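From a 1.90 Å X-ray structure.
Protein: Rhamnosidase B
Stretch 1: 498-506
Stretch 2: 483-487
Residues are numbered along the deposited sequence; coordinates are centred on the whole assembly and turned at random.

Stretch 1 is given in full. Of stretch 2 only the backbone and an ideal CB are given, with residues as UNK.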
# COMPACT_ATOMS: atom_id res chain seq x y z
N VAL A 498 1.07 -16.18 -14.56
CA VAL A 498 0.56 -14.89 -14.13
C VAL A 498 0.58 -14.89 -12.61
O VAL A 498 -0.14 -15.65 -11.97
CB VAL A 498 -0.89 -14.65 -14.61
CG1 VAL A 498 -1.43 -13.35 -14.03
CG2 VAL A 498 -0.94 -14.59 -16.13
N SER A 499 1.42 -14.04 -12.03
CA SER A 499 1.53 -13.94 -10.58
C SER A 499 0.22 -13.46 -9.97
O SER A 499 -0.35 -12.46 -10.41
CB SER A 499 2.65 -12.98 -10.20
OG SER A 499 2.69 -12.78 -8.79
N PRO A 500 -0.28 -14.18 -8.95
CA PRO A 500 -1.54 -13.78 -8.30
C PRO A 500 -1.29 -12.75 -7.20
O PRO A 500 -2.20 -12.37 -6.47
CB PRO A 500 -2.07 -15.11 -7.76
CG PRO A 500 -0.81 -15.81 -7.36
CD PRO A 500 0.13 -15.53 -8.53
N VAL A 501 -0.04 -12.31 -7.09
CA VAL A 501 0.34 -11.31 -6.08
C VAL A 501 0.44 -9.94 -6.75
O VAL A 501 1.22 -9.76 -7.68
CB VAL A 501 1.70 -11.67 -5.44
CG1 VAL A 501 2.14 -10.57 -4.48
CG2 VAL A 501 1.58 -13.00 -4.72
N ARG A 502 -0.34 -8.98 -6.27
CA ARG A 502 -0.31 -7.64 -6.84
C ARG A 502 0.98 -6.90 -6.52
O ARG A 502 1.49 -6.97 -5.41
CB ARG A 502 -1.49 -6.81 -6.31
CG ARG A 502 -1.45 -5.34 -6.73
CD ARG A 502 -2.43 -4.49 -5.94
NE ARG A 502 -3.82 -4.76 -6.29
CZ ARG A 502 -4.40 -4.39 -7.42
NH1 ARG A 502 -3.71 -3.72 -8.34
NH2 ARG A 502 -5.67 -4.69 -7.65
N ARG A 503 1.52 -6.20 -7.52
CA ARG A 503 2.73 -5.41 -7.35
C ARG A 503 2.58 -4.07 -8.07
O ARG A 503 1.92 -3.99 -9.11
CB ARG A 503 3.95 -6.15 -7.92
CG ARG A 503 4.30 -7.41 -7.15
CD ARG A 503 5.56 -8.07 -7.68
NE ARG A 503 5.80 -9.34 -6.99
CZ ARG A 503 5.12 -10.46 -7.23
NH1 ARG A 503 4.18 -10.48 -8.17
NH2 ARG A 503 5.36 -11.55 -6.52
N GLY A 504 3.19 -3.03 -7.51
CA GLY A 504 3.13 -1.71 -8.11
C GLY A 504 4.55 -1.34 -8.48
O GLY A 504 5.46 -1.50 -7.66
N PHE A 505 4.75 -0.87 -9.70
CA PHE A 505 6.09 -0.51 -10.16
C PHE A 505 6.00 0.07 -11.57
O PHE A 505 4.95 0.01 -12.21
CB PHE A 505 6.96 -1.76 -10.20
CG PHE A 505 6.48 -2.80 -11.17
CD1 PHE A 505 6.94 -2.82 -12.49
CD2 PHE A 505 5.50 -3.72 -10.80
CE1 PHE A 505 6.44 -3.73 -13.41
CE2 PHE A 505 4.99 -4.65 -11.72
CZ PHE A 505 5.46 -4.65 -13.03
N ARG A 506 7.11 0.62 -12.05
CA ARG A 506 7.16 1.13 -13.41
C ARG A 506 8.17 0.31 -14.21
O ARG A 506 7.93 -0.03 -15.36
CB ARG A 506 7.56 2.61 -13.47
CG ARG A 506 7.93 3.03 -14.89
CD ARG A 506 8.07 4.54 -15.13
NE ARG A 506 8.59 4.78 -16.48
CZ ARG A 506 8.89 5.97 -16.99
NH1 ARG A 506 8.72 7.08 -16.28
NH2 ARG A 506 9.40 6.05 -18.21
N UNK A 483 10.06 -6.69 -0.76
CA UNK A 483 10.56 -7.71 -1.67
C UNK A 483 9.53 -7.80 -2.79
O UNK A 483 8.69 -8.70 -2.81
CB UNK A 483 10.77 -9.06 -0.97
N UNK A 484 9.60 -6.83 -3.69
CA UNK A 484 8.67 -6.70 -4.82
C UNK A 484 9.10 -7.68 -5.91
O UNK A 484 9.39 -7.28 -7.04
CB UNK A 484 8.64 -5.27 -5.35
N UNK A 485 9.08 -8.96 -5.58
CA UNK A 485 9.58 -9.97 -6.49
C UNK A 485 8.88 -11.33 -6.50
O UNK A 485 7.98 -11.60 -5.71
CB UNK A 485 11.06 -10.20 -6.17
N UNK A 486 9.34 -12.16 -7.43
CA UNK A 486 8.91 -13.54 -7.54
C UNK A 486 9.97 -14.27 -8.36
O UNK A 486 10.70 -13.65 -9.15
CB UNK A 486 7.52 -13.65 -8.18
N UNK A 487 10.12 -15.56 -8.12
CA UNK A 487 11.05 -16.37 -8.88
C UNK A 487 10.23 -17.50 -9.47
O UNK A 487 9.42 -18.11 -8.77
CB UNK A 487 12.21 -16.89 -8.02

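Position 483 gives little to reason from. Its CA-to-CB bond points sideways, and nothing of stretch 1 lies within 5.5 Å of the ideal CB, so many side chains would be compatible. Its backbone says more: its carbonyl O accepts a weak hydrogen bond from the N of 485 at 2.8 Å. The deposited residue is Asp 483, the end of whose side chain leads away from stretch 1. The link to that stretch runs through water 1, which donates to Asp 483 O (2.9 Å) and weakly accepts from Arg 503 NE (3.0 Å).

Position 484 is more informative. Its phi/psi of -80/62 is not that of an extended strand, and CA-to-CB again points sideways, yet the ideal CB lies 4.8 Å from Arg 503 CD and 5.4 Å from Gly 504 O. That carbonyl is an acceptor within range of a side chain of moderate length. A polar side chain with a donor at its end would suit; asparagine or glutamine are candidates, while a purely aliphatic residue would leave the carbonyl unanswered from this side. The residue is Asn 484. With chi1 at -143°, between wells, its end comes nearer to stretch 1, and ND2 donates to Gly 504 O at 3.1 Å with an angle of 148°. On the other half of the amide, water 2 lies 2.7 Å from Asn 484 OD1, one of more acceptors than it has protons for, and accepts from Gly 504 N (3.0 Å). OD1 also packs against the aliphatic part of the arginine, 3.5 Å from Arg 503 CG.

At 485, phi/psi of -146/176 is extended and CA-to-CB points away; the ideal CB is 5.4 Å from Arg 503 NE. Stretch 1 therefore selects weakly here, and beta-branched or other strand-tolerant residues would fit. What it engages is the backbone: Arg 503 NH2 donates to the carbonyl O of 485 at 2.7 Å, an interaction available whatever the side chain. The residue is Thr 485, with chi1 at 67° (p) and its nearest side-chain atom, Thr 485 CB, 5.4 Å from Arg 503 NE.

Position 486 points toward stretch 1, its ideal CB 3.4 Å from Arg 503 NH2 and 4.9 Å from Ser 499 OG. The guanidinium is already engaged, since Arg 503 NH1 donates to Ser 499 OG (2.8 Å, 175°), so a further acceptor is not required; an aromatic or a long aliphatic side chain could pack here, and a polar one is not excluded. The residue is Phe 486, chi1 79° (p). Its CD1 lies over one face of the guanidinium, while NH1 sits at the edge of the phenyl ring, so the two planes are not stacked. CD1 also packs 4.0 Å from Ser 499 CB.

Position 487 is out of reach, with no stretch 1 atom within 5.5 Å of its ideal CB, and almost any strand residue would do. It is Arg 487, whose guanidinium is hydrogen-bonded elsewhere in the structure.

Stretch 2 483-487: DNTFR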
# COMPACT_ATOMS: atom_id res chain seq x y z
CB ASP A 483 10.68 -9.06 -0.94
CG ASP A 483 11.98 -9.20 -0.19
OD1 ASP A 483 12.20 -8.45 0.79
OD2 ASP A 483 12.79 -10.06 -0.59
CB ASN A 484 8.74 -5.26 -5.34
CG ASN A 484 7.41 -4.75 -5.80
OD1 ASN A 484 6.36 -5.23 -5.37
ND2 ASN A 484 7.43 -3.73 -6.65
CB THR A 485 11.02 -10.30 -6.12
OG1 THR A 485 11.02 -10.95 -4.84
CG2 THR A 485 11.87 -9.04 -6.00
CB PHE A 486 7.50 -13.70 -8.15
CG PHE A 486 7.43 -13.56 -9.65
CD1 PHE A 486 6.63 -12.57 -10.22
CD2 PHE A 486 8.08 -14.46 -10.50
CE1 PHE A 486 6.48 -12.48 -11.61
CE2 PHE A 486 7.94 -14.37 -11.89
CZ PHE A 486 7.13 -13.38 -12.44
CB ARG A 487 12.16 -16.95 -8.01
CG ARG A 487 12.92 -18.09 -8.70
CD ARG A 487 14.24 -18.40 -8.03
NE ARG A 487 15.20 -17.32 -8.21
CZ ARG A 487 16.42 -17.31 -7.68
NH1 ARG A 487 16.83 -18.33 -6.94
NH2 ARG A 487 17.22 -16.28 -7.91
O HOH W 1 6.10 -9.40 -4.03
O HOH W 2 4.08 -3.88 -4.82
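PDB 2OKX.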